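Local coordinates for protein phenol hydroxylase component phN (Pseudomonas stutzeri, PDB 3U52) that probably serves as the diiron, oxygen-activating subunit of a multicomponent bacterial monooxygenase that hydroxylates phenol to catechol, at residues 65-68 and 69-73; 353-356 and 357-361; 436-439 and 440-443; 476-479 and 480-484. All coordinates share one frame; numbering follows the deposited sequence.

Four short-range contacts illustrate how local side-chain chemistry follows its place in a mostly helical fold. Interaction 1 lies in the middle of a long helix, partly buried, with charges turned both to neighbouring helices and to a second subunit. Interaction 2 is a helix start, where a carboxylate and an apolar staple close the first turn. Interaction 3, the most buried, is a short helix running from a zinc ligand to its C-terminal end, while interaction 4 has no helix and relies on a tight turn. Interactions 1 and 3 lie on opposite sides of the chain's centre, their centres about 44 Å apart; interactions 2 and 4 come nearest, about 12 Å between nearest atoms.

Interaction 1: 65-68 and 69-73; sequences QAEK and EKKLY
Glu67 and Lys71 face each other one turn apart on the alpha-helix 58-81, which packs on helices 125-155 and 220-250, the two that carry both histidine ligands of the diiron site. The close-packed side belongs to Gln65, Glu69, Leu72 and Tyr73. Here Glu69 folds its CG back to 3.2 Å from Gln65 O, while its OE1 makes a salt bridge with Arg140 of helix 125-155. Lys68 sends NZ to Ser228 O and Ser231 OG of helix 220-250.

The other side, where Glu67, Lys70 and Lys71 are partly exposed and the second subunit comes near, is looser. Glu67 OE2 and Lys71 NZ are 3.8 Å apart, a long salt bridge, and the two chains cross at an angle. With CG anti to the carbonyl carbon (chi1 -62°), Lys71 starts out beside its backbone N, and this lays its CG 3.3 Å from Glu67 O before the chain bends toward the carboxylate. The firmer partner of Glu67 is Lys70 of the second subunit, which meets OE1, so one carboxylate serves an intrahelical and an intersubunit pair. Shortening Lys71 to an alanine is likely to leave Glu67 OE2 without its cationic mate along the helix and uncover Glu67 O. Two backbone bonds differ likewise: Lys71 N reaches Glu67 O by a weak bond, whereas Leu72 N donates to Lys68 O over 2.9 Å, in the carbonyl plane.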
loop_
_atom_site.group_PDB
_atom_site.type_symbol
_atom_site.label_atom_id
_atom_site.label_comp_id
_atom_site.label_asym_id
_atom_site.label_seq_id
_atom_site.Cartn_x
_atom_site.Cartn_y
_atom_site.Cartn_z
ATOM N N GLN A 65 -5.808 -5.282 11.986
ATOM C CA GLN A 65 -6.042 -5.981 10.728
ATOM C C GLN A 65 -6.360 -4.984 9.618
ATOM O O GLN A 65 -5.973 -5.219 8.486
ATOM C CB GLN A 65 -7.189 -6.997 10.869
ATOM C CG GLN A 65 -6.853 -8.141 11.815
ATOM C CD GLN A 65 -5.597 -8.936 11.394
ATOM O OE1 GLN A 65 -5.648 -9.813 10.583
ATOM N NE2 GLN A 65 -4.498 -8.636 11.987
ATOM N N ALA A 66 -7.060 -3.882 9.927
ATOM C CA ALA A 66 -7.361 -2.873 8.909
ATOM C C ALA A 66 -6.068 -2.240 8.362
ATOM O O ALA A 66 -5.951 -1.995 7.156
ATOM C CB ALA A 66 -8.307 -1.811 9.426
ATOM N N GLU A 67 -5.089 -2.056 9.239
ATOM C CA GLU A 67 -3.769 -1.502 8.861
ATOM C C GLU A 67 -2.999 -2.416 7.892
ATOM O O GLU A 67 -2.502 -1.928 6.850
ATOM C CB GLU A 67 -2.930 -1.128 10.093
ATOM C CG GLU A 67 -1.529 -0.548 9.774
ATOM C CD GLU A 67 -1.549 0.895 9.161
ATOM O OE1 GLU A 67 -2.625 1.568 9.181
ATOM O OE2 GLU A 67 -0.473 1.363 8.668
ATOM N N LYS A 68 -2.954 -3.719 8.201
ATOM C CA LYS A 68 -2.337 -4.718 7.338
ATOM C C LYS A 68 -3.054 -4.799 5.987
ATOM O O LYS A 68 -2.392 -4.839 4.930
ATOM C CB LYS A 68 -2.378 -6.099 8.005
ATOM C CG LYS A 68 -1.668 -6.107 9.399
ATOM C CD LYS A 68 -2.133 -7.321 10.310
ATOM C CE LYS A 68 -1.973 -8.662 9.625
ATOM N NZ LYS A 68 -0.515 -8.810 9.440
ATOM N N GLU A 69 -4.399 -4.849 6.017
ATOM C CA GLU A 69 -5.222 -4.891 4.785
ATOM C C GLU A 69 -5.064 -3.700 3.832
ATOM O O GLU A 69 -5.003 -3.878 2.606
ATOM C CB GLU A 69 -6.712 -5.066 5.103
ATOM C CG GLU A 69 -7.079 -6.419 5.721
ATOM C CD GLU A 69 -7.156 -7.539 4.695
ATOM O OE1 GLU A 69 -6.229 -8.394 4.635
ATOM O OE2 GLU A 69 -8.157 -7.564 3.938
ATOM N N LYS A 70 -5.084 -2.497 4.376
ATOM C CA LYS A 70 -4.910 -1.310 3.571
ATOM C C LYS A 70 -3.546 -1.350 2.847
ATOM O O LYS A 70 -3.470 -1.030 1.681
ATOM C CB LYS A 70 -5.134 -0.057 4.404
ATOM C CG LYS A 70 -5.149 1.256 3.541
ATOM C CD LYS A 70 -6.324 2.262 3.898
ATOM C CE LYS A 70 -6.124 2.968 5.286
ATOM N NZ LYS A 70 -6.698 4.389 5.380
ATOM N N LYS A 71 -2.508 -1.833 3.539
ATOM C CA LYS A 71 -1.170 -1.998 2.950
ATOM C C LYS A 71 -1.093 -3.099 1.885
ATOM O O LYS A 71 -0.507 -2.868 0.825
ATOM C CB LYS A 71 -0.083 -2.144 4.019
ATOM C CG LYS A 71 0.012 -0.886 4.919
ATOM C CD LYS A 71 1.296 -0.814 5.754
ATOM C CE LYS A 71 1.399 -1.952 6.763
ATOM N NZ LYS A 71 2.023 -1.476 8.067
ATOM N N LEU A 72 -1.728 -4.246 2.173
ATOM C CA LEU A 72 -1.804 -5.402 1.289
ATOM C C LEU A 72 -2.491 -5.064 -0.022
ATOM O O LEU A 72 -1.956 -5.381 -1.075
ATOM C CB LEU A 72 -2.570 -6.548 1.991
ATOM C CG LEU A 72 -2.725 -7.868 1.194
ATOM C CD1 LEU A 72 -1.499 -8.715 1.381
ATOM C CD2 LEU A 72 -3.949 -8.671 1.583
ATOM N N TYR A 73 -3.666 -4.438 0.031
ATOM C CA TYR A 73 -4.406 -4.055 -1.156
ATOM C C TYR A 73 -3.761 -2.961 -2.021
ATOM O O TYR A 73 -3.861 -2.998 -3.241
ATOM C CB TYR A 73 -5.867 -3.704 -0.822
ATOM C CG TYR A 73 -6.632 -4.998 -0.632
ATOM C CD1 TYR A 73 -7.137 -5.705 -1.737
ATOM C CD2 TYR A 73 -6.733 -5.578 0.631
ATOM C CE1 TYR A 73 -7.810 -6.937 -1.546
ATOM C CE2 TYR A 73 -7.398 -6.800 0.824
ATOM C CZ TYR A 73 -7.928 -7.470 -0.262
ATOM O OH TYR A 73 -8.585 -8.685 -0.088
#

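Interaction 2: 353-356 and 357-361; sequences PEKE and EMDWM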
loop_
_atom_site.group_PDB
_atom_site.type_symbol
_atom_site.label_atom_id
_atom_site.label_comp_id
_atom_site.label_asym_id
_atom_site.label_seq_id
_atom_site.Cartn_x
_atom_site.Cartn_y
_atom_site.Cartn_z
ATOM N N PRO A 353 12.684 -31.564 -16.123
ATOM C CA PRO A 353 13.579 -30.576 -15.528
ATOM C C PRO A 353 14.813 -30.262 -16.422
ATOM O O PRO A 353 15.304 -31.158 -17.132
ATOM C CB PRO A 353 14.013 -31.251 -14.200
ATOM C CG PRO A 353 13.681 -32.794 -14.420
ATOM C CD PRO A 353 12.435 -32.718 -15.223
ATOM N N GLU A 354 15.300 -29.020 -16.386
ATOM C CA GLU A 354 16.515 -28.637 -17.145
ATOM C C GLU A 354 17.707 -29.382 -16.607
ATOM O O GLU A 354 17.673 -29.849 -15.478
ATOM C CB GLU A 354 16.802 -27.131 -17.043
ATOM C CG GLU A 354 15.661 -26.223 -17.374
ATOM C CD GLU A 354 15.084 -26.486 -18.761
ATOM O OE1 GLU A 354 13.843 -26.392 -18.900
ATOM O OE2 GLU A 354 15.855 -26.784 -19.708
ATOM N N LYS A 355 18.798 -29.450 -17.369
ATOM C CA LYS A 355 19.965 -30.214 -16.908
ATOM C C LYS A 355 20.563 -29.609 -15.595
ATOM O O LYS A 355 21.009 -30.336 -14.705
ATOM C CB LYS A 355 20.998 -30.400 -18.042
ATOM C CG LYS A 355 22.064 -29.295 -18.124
ATOM C CD LYS A 355 23.358 -29.645 -17.311
ATOM C CE LYS A 355 23.992 -28.422 -16.561
ATOM N NZ LYS A 355 24.444 -27.265 -17.419
ATOM N N GLU A 356 20.499 -28.294 -15.455
ATOM C CA GLU A 356 20.942 -27.631 -14.220
ATOM C C GLU A 356 20.100 -27.986 -12.964
ATOM O O GLU A 356 20.639 -28.141 -11.889
ATOM C CB GLU A 356 21.017 -26.112 -14.424
ATOM C CG GLU A 356 19.772 -25.474 -15.070
ATOM C CD GLU A 356 19.880 -25.262 -16.615
ATOM O OE1 GLU A 356 19.505 -24.142 -17.068
ATOM O OE2 GLU A 356 20.317 -26.185 -17.365
ATOM N N GLU A 357 18.784 -28.121 -13.125
ATOM C CA GLU A 357 17.903 -28.558 -12.048
ATOM C C GLU A 357 18.233 -29.984 -11.660
ATOM O O GLU A 357 18.312 -30.326 -10.494
ATOM C CB GLU A 357 16.455 -28.445 -12.497
ATOM C CG GLU A 357 16.004 -27.017 -12.779
ATOM C CD GLU A 357 14.519 -26.957 -13.189
ATOM O OE1 GLU A 357 14.197 -27.126 -14.404
ATOM O OE2 GLU A 357 13.674 -26.759 -12.288
ATOM N N MET A 358 18.475 -30.826 -12.645
ATOM C CA MET A 358 18.874 -32.183 -12.359
ATOM C C MET A 358 20.191 -32.320 -11.616
ATOM O O MET A 358 20.306 -33.186 -10.726
ATOM C CB MET A 358 18.860 -33.005 -13.631
ATOM C CG MET A 358 17.425 -33.539 -13.932
ATOM S SD MET A 358 17.208 -34.422 -15.423
ATOM C CE MET A 358 18.158 -35.925 -15.226
ATOM N N ASP A 359 21.193 -31.504 -11.965
ATOM C CA ASP A 359 22.444 -31.516 -11.180
ATOM C C ASP A 359 22.216 -31.019 -9.745
ATOM O O ASP A 359 22.821 -31.541 -8.814
ATOM C CB ASP A 359 23.565 -30.721 -11.874
ATOM C CG ASP A 359 23.870 -31.236 -13.295
ATOM O OD1 ASP A 359 23.466 -32.371 -13.656
ATOM O OD2 ASP A 359 24.493 -30.469 -14.070
ATOM N N TRP A 360 21.337 -30.025 -9.561
ATOM C CA TRP A 360 20.899 -29.609 -8.189
ATOM C C TRP A 360 20.246 -30.783 -7.471
ATOM O O TRP A 360 20.542 -31.071 -6.326
ATOM C CB TRP A 360 19.928 -28.417 -8.264
ATOM C CG TRP A 360 19.350 -27.917 -6.910
ATOM C CD1 TRP A 360 19.918 -27.023 -6.065
ATOM C CD2 TRP A 360 18.085 -28.273 -6.321
ATOM N NE1 TRP A 360 19.094 -26.792 -4.961
ATOM C CE2 TRP A 360 17.961 -27.552 -5.104
ATOM C CE3 TRP A 360 17.029 -29.109 -6.718
ATOM C CZ2 TRP A 360 16.842 -27.665 -4.277
ATOM C CZ3 TRP A 360 15.899 -29.230 -5.868
ATOM C CH2 TRP A 360 15.821 -28.504 -4.680
ATOM N N MET A 361 19.365 -31.501 -8.161
ATOM C CA MET A 361 18.782 -32.741 -7.570
ATOM C C MET A 361 19.763 -33.841 -7.143
ATOM O O MET A 361 19.581 -34.411 -6.075
ATOM C CB MET A 361 17.724 -33.350 -8.490
ATOM C CG MET A 361 16.328 -33.194 -7.962
ATOM S SD MET A 361 15.283 -32.193 -8.986
ATOM C CE MET A 361 15.135 -33.139 -10.472
#
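Pro353 sits just ahead of helix 355-364 and closes over Met358, forming with it a hydrophobic staple, the apolar pairing of the residue before the N-cap with one in the first helical turn. Its CG is 3.8 Å from Met358 CG, and the CE methyl of Met361 approaches the same CG from the next turn. Tyr377 and Trp336 also pack on the proline.

Glu354 follows as N-cap. Its backbone N donates to Glu357 OE1 over 3.0 Å at 166°, half of a capping box; the oxygen is met on its anti side, 30° out of the carboxylate plane. Glu357 CG lies beside its backbone N (chi1 -64°), which turns the chain back toward the helix start, and the extended part beyond supplies the reach. The carboxylates of Glu354 and Glu357 lie in nearly parallel planes, with Glu354 OE1 4.6 Å from Glu357 OE1; Arg92 pairs with Glu357 OE1 and probably eases this repulsion, while Lys287 takes OE2. Putting an alanine in place of Glu357 would probably leave Glu354 N without its acceptor and both cations short of a buried counter-charge.

Lys355 comes next and crosses Asp359 with its alkyl part, CE lying 3.3 Å from OD2; the acid's stronger partner is Arg374. Last in line, Glu356 O receives Trp360 N over 3.1 Å, the donor tilted from the carbonyl plane.

Interaction 3: 436-439 and 440-443; sequences CCDI and FKHE. With ZN (zinc ion), chain I.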
loop_
_atom_site.group_PDB
_atom_site.type_symbol
_atom_site.label_atom_id
_atom_site.label_comp_id
_atom_site.label_asym_id
_atom_site.label_seq_id
_atom_site.Cartn_x
_atom_site.Cartn_y
_atom_site.Cartn_z
ATOM N N CYS A 436 -1.929 -45.711 6.174
ATOM C CA CYS A 436 -3.309 -45.558 5.702
ATOM C C CYS A 436 -4.133 -46.803 6.035
ATOM O O CYS A 436 -5.269 -46.710 6.435
ATOM C CB CYS A 436 -3.309 -45.277 4.217
ATOM S SG CYS A 436 -2.922 -43.496 3.789
ATOM N N CYS A 437 -3.527 -47.971 5.919
ATOM C CA CYS A 437 -4.186 -49.204 6.350
ATOM C C CYS A 437 -4.650 -49.120 7.800
ATOM O O CYS A 437 -5.798 -49.448 8.096
ATOM C CB CYS A 437 -3.275 -50.432 6.086
ATOM S SG CYS A 437 -4.203 -52.004 6.306
ATOM N N ASP A 438 -3.792 -48.668 8.728
ATOM C CA ASP A 438 -4.155 -48.598 10.137
ATOM C C ASP A 438 -5.257 -47.601 10.443
ATOM O O ASP A 438 -6.066 -47.815 11.340
ATOM C CB ASP A 438 -2.957 -48.239 10.997
ATOM C CG ASP A 438 -2.002 -49.403 11.182
ATOM O OD1 ASP A 438 -2.274 -50.522 10.643
ATOM O OD2 ASP A 438 -0.965 -49.166 11.844
ATOM N N ILE A 439 -5.276 -46.492 9.715
ATOM C CA ILE A 439 -6.338 -45.505 9.858
ATOM C C ILE A 439 -7.680 -46.178 9.422
ATOM O O ILE A 439 -8.725 -46.059 10.099
ATOM C CB ILE A 439 -6.042 -44.245 8.956
ATOM C CG1 ILE A 439 -4.856 -43.466 9.497
ATOM C CG2 ILE A 439 -7.300 -43.349 8.827
ATOM C CD1 ILE A 439 -4.301 -42.453 8.565
ATOM N N PHE A 440 -7.660 -46.885 8.300
ATOM C CA PHE A 440 -8.921 -47.486 7.783
ATOM C C PHE A 440 -9.438 -48.514 8.789
ATOM O O PHE A 440 -10.648 -48.595 9.062
ATOM C CB PHE A 440 -8.674 -48.147 6.443
ATOM C CG PHE A 440 -9.872 -48.870 5.892
ATOM C CD1 PHE A 440 -10.714 -48.224 5.020
ATOM C CD2 PHE A 440 -10.175 -50.187 6.283
ATOM C CE1 PHE A 440 -11.846 -48.869 4.491
ATOM C CE2 PHE A 440 -11.295 -50.852 5.763
ATOM C CZ PHE A 440 -12.146 -50.175 4.879
ATOM N N LYS A 441 -8.534 -49.298 9.354
ATOM C CA LYS A 441 -8.923 -50.394 10.257
ATOM C C LYS A 441 -9.571 -49.897 11.529
ATOM O O LYS A 441 -10.447 -50.575 12.070
ATOM C CB LYS A 441 -7.739 -51.312 10.584
ATOM C CG LYS A 441 -7.282 -52.101 9.359
ATOM C CD LYS A 441 -6.227 -53.146 9.641
ATOM C CE LYS A 441 -5.141 -52.611 10.542
ATOM N NZ LYS A 441 -3.983 -53.582 10.492
ATOM N N HIS A 442 -9.156 -48.721 12.009
ATOM C CA HIS A 442 -9.783 -48.124 13.175
ATOM C C HIS A 442 -11.194 -47.518 12.925
ATOM O O HIS A 442 -12.014 -47.499 13.847
ATOM C CB HIS A 442 -8.828 -47.143 13.885
ATOM C CG HIS A 442 -9.290 -46.746 15.260
ATOM N ND1 HIS A 442 -9.811 -45.500 15.543
ATOM C CD2 HIS A 442 -9.326 -47.439 16.424
ATOM C CE1 HIS A 442 -10.156 -45.442 16.817
ATOM N NE2 HIS A 442 -9.872 -46.603 17.375
ATOM N N GLU A 443 -11.484 -47.062 11.688
ATOM C CA GLU A 443 -12.741 -46.380 11.348
ATOM C C GLU A 443 -13.254 -46.818 9.977
ATOM O O GLU A 443 -13.481 -45.963 9.075
ATOM C CB GLU A 443 -12.579 -44.842 11.374
ATOM C CG GLU A 443 -12.176 -44.278 12.676
ATOM C CD GLU A 443 -11.944 -42.748 12.600
ATOM O OE1 GLU A 443 -12.854 -42.031 13.128
ATOM O OE2 GLU A 443 -10.899 -42.271 11.998
HETATM ZN ZN ZN I . -2.879 -43.570 1.540
HETATM O O HOH W 1 -8.885 -44.019 12.082
#
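Asp438 and Lys441 run side by side and point the same way, so that carboxylate and ammonium meet on the outer face of helix 434-442. Asp438 OD1 lies 3.5 Å from Lys441 NZ in a salt bridge, while OD2 is taken by Lys319 and Tyr320. The lysine chain is draped over the previous turn: CG, beside its backbone N (chi1 -68°), comes within 3.3 Å of Cys437 O, and CD brushes Cys437 SG at 4.1 Å.

Cys436 turns another way, its SG completing the zinc site with Cys399, Cys402 and Cys432. At the far end the helix frays. From the backbone, Ile439 O receives two weak bonds, from His442 N and Glu443 N; a water also donates to it over 2.8 Å, and to Glu443 OE2, which forms a salt bridge with Lys264, over 2.7 Å.

A metal-binding loop, a hairpin and a helix that supplies the last ligand are consistent with a treble-clef zinc finger, to which the YHS region contributes the hairpin and this helix. Phe440 points its ring to Tyr429 and Phe431 at strand 427-431, whereas Ile439 rests on Trp267 and Arg268 of helix 254-283 and on Tyr447 of helix 444-447.

Interaction 4: 476-479 and 480-484; sequences HINI and GEDNF
Ile479 lays its CG2 methyl obliquely against the Phe484 ring, 3.6 Å from CE2, bringing together the two arms of a loop between helices 467-474 and 490-498. A second apolar touch lies deeper, where Ile477 CG2 meets Asn483 CB at 3.9 Å; Val471 of the preceding helix packs on both isoleucines. The side chain of Asn483 also comes within about 4 Å of a bound xenon atom, consistent with the loop bordering a pocket that takes up xenon.

The polar half of the contact centres on Asn478 and Asp482, which are joined twice. Asp482 OD1 accepts the backbone N of Asn478 over 2.8 Å at 167°, the donor standing above the carboxylate plane. The acid reaches back because its CG lies beside its own backbone N, opposite the carbonyl carbon (chi1 -60°). In return Asp482 N donates to Asn478 O over 3.1 Å, in the carbonyl plane, and Glu481 N grips the same oxygen over 3.0 Å from a tilted direction. Two N-H groups therefore fix this carbonyl, while His160 NE2 supplies a second hydrogen bond to Asp482 OD1 and ties the loop to a distant part of the chain.

Gly480 has a positive phi of 90°, where a CB would clash with Ile479 O. With Ile479 in the polyproline II region as the second residue, and the bond from Glu481 N to Asn478 O closing residues 478 to 481, this is a type II beta-turn with glycine at its third position, extended by the bond from Asp482 N into an alpha-turn.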
loop_
_atom_site.group_PDB
_atom_site.type_symbol
_atom_site.label_atom_id
_atom_site.label_comp_id
_atom_site.label_asym_id
_atom_site.label_seq_id
_atom_site.Cartn_x
_atom_site.Cartn_y
_atom_site.Cartn_z
ATOM N N HIS A 476 -14.039 -29.074 -16.332
ATOM C CA HIS A 476 -13.866 -27.746 -16.939
ATOM C C HIS A 476 -12.420 -27.455 -17.212
ATOM O O HIS A 476 -12.042 -26.305 -17.188
ATOM C CB HIS A 476 -14.386 -26.643 -16.007
ATOM C CG HIS A 476 -15.880 -26.599 -15.883
ATOM N ND1 HIS A 476 -16.540 -25.579 -15.226
ATOM C CD2 HIS A 476 -16.840 -27.442 -16.311
ATOM C CE1 HIS A 476 -17.842 -25.798 -15.262
ATOM N NE2 HIS A 476 -18.047 -26.932 -15.896
ATOM N N ILE A 477 -11.593 -28.485 -17.408
ATOM C CA ILE A 477 -10.235 -28.299 -17.907
ATOM C C ILE A 477 -10.285 -28.083 -19.423
ATOM O O ILE A 477 -10.835 -28.911 -20.170
ATOM C CB ILE A 477 -9.299 -29.469 -17.425
ATOM C CG1 ILE A 477 -9.000 -29.288 -15.910
ATOM C CG2 ILE A 477 -8.025 -29.578 -18.277
ATOM C CD1 ILE A 477 -8.582 -30.524 -15.162
ATOM N N ASN A 478 -9.780 -26.953 -19.899
ATOM C CA ASN A 478 -9.859 -26.713 -21.332
ATOM C C ASN A 478 -8.725 -27.450 -21.986
ATOM O O ASN A 478 -7.588 -27.035 -21.871
ATOM C CB ASN A 478 -9.765 -25.231 -21.671
ATOM C CG ASN A 478 -10.945 -24.451 -21.119
ATOM O OD1 ASN A 478 -10.774 -23.385 -20.533
ATOM N ND2 ASN A 478 -12.140 -25.001 -21.274
ATOM N N ILE A 479 -9.054 -28.538 -22.668
ATOM C CA ILE A 479 -8.049 -29.353 -23.344
ATOM C C ILE A 479 -7.224 -28.572 -24.370
ATOM O O ILE A 479 -7.774 -27.921 -25.270
ATOM C CB ILE A 479 -8.667 -30.582 -23.982
ATOM C CG1 ILE A 479 -9.389 -31.409 -22.912
ATOM C CG2 ILE A 479 -7.573 -31.386 -24.737
ATOM C CD1 ILE A 479 -10.457 -32.375 -23.467
ATOM N N GLY A 480 -5.904 -28.677 -24.255
ATOM C CA GLY A 480 -4.976 -27.916 -25.088
ATOM C C GLY A 480 -4.573 -26.571 -24.508
ATOM O O GLY A 480 -3.623 -25.943 -24.997
ATOM N N GLU A 481 -5.261 -26.127 -23.444
ATOM C CA GLU A 481 -4.939 -24.869 -22.809
ATOM C C GLU A 481 -4.393 -25.042 -21.390
ATOM O O GLU A 481 -3.351 -24.499 -21.064
ATOM C CB GLU A 481 -6.170 -23.968 -22.788
ATOM C CG GLU A 481 -6.608 -23.487 -24.135
ATOM C CD GLU A 481 -7.883 -22.646 -24.046
ATOM O OE1 GLU A 481 -8.077 -21.931 -23.026
ATOM O OE2 GLU A 481 -8.704 -22.700 -25.000
ATOM N N ASP A 482 -5.135 -25.742 -20.534
ATOM C CA ASP A 482 -4.774 -25.862 -19.128
ATOM C C ASP A 482 -3.904 -27.076 -18.859
ATOM O O ASP A 482 -3.208 -27.128 -17.820
ATOM C CB ASP A 482 -6.022 -26.056 -18.272
ATOM C CG ASP A 482 -7.022 -24.900 -18.377
ATOM O OD1 ASP A 482 -8.220 -25.197 -18.288
ATOM O OD2 ASP A 482 -6.629 -23.713 -18.504
ATOM N N ASN A 483 -3.974 -28.090 -19.732
ATOM C CA ASN A 483 -3.344 -29.393 -19.450
ATOM C C ASN A 483 -2.139 -29.680 -20.374
ATOM O O ASN A 483 -1.740 -28.806 -21.162
ATOM C CB ASN A 483 -4.406 -30.501 -19.555
ATOM C CG ASN A 483 -4.935 -30.678 -20.967
ATOM O OD1 ASN A 483 -5.420 -31.757 -21.341
ATOM N ND2 ASN A 483 -4.830 -29.643 -21.768
ATOM N N PHE A 484 -1.551 -30.872 -20.266
ATOM C CA PHE A 484 -0.451 -31.303 -21.139
ATOM C C PHE A 484 0.882 -30.666 -20.757
ATOM O O PHE A 484 0.923 -29.822 -19.852
ATOM C CB PHE A 484 -0.721 -31.010 -22.625
ATOM C CG PHE A 484 -1.933 -31.728 -23.211
ATOM C CD1 PHE A 484 -2.132 -33.108 -23.007
ATOM C CD2 PHE A 484 -2.843 -31.033 -23.996
ATOM C CE1 PHE A 484 -3.245 -33.771 -23.555
ATOM C CE2 PHE A 484 -3.982 -31.681 -24.551
ATOM C CZ PHE A 484 -4.167 -33.058 -24.342
#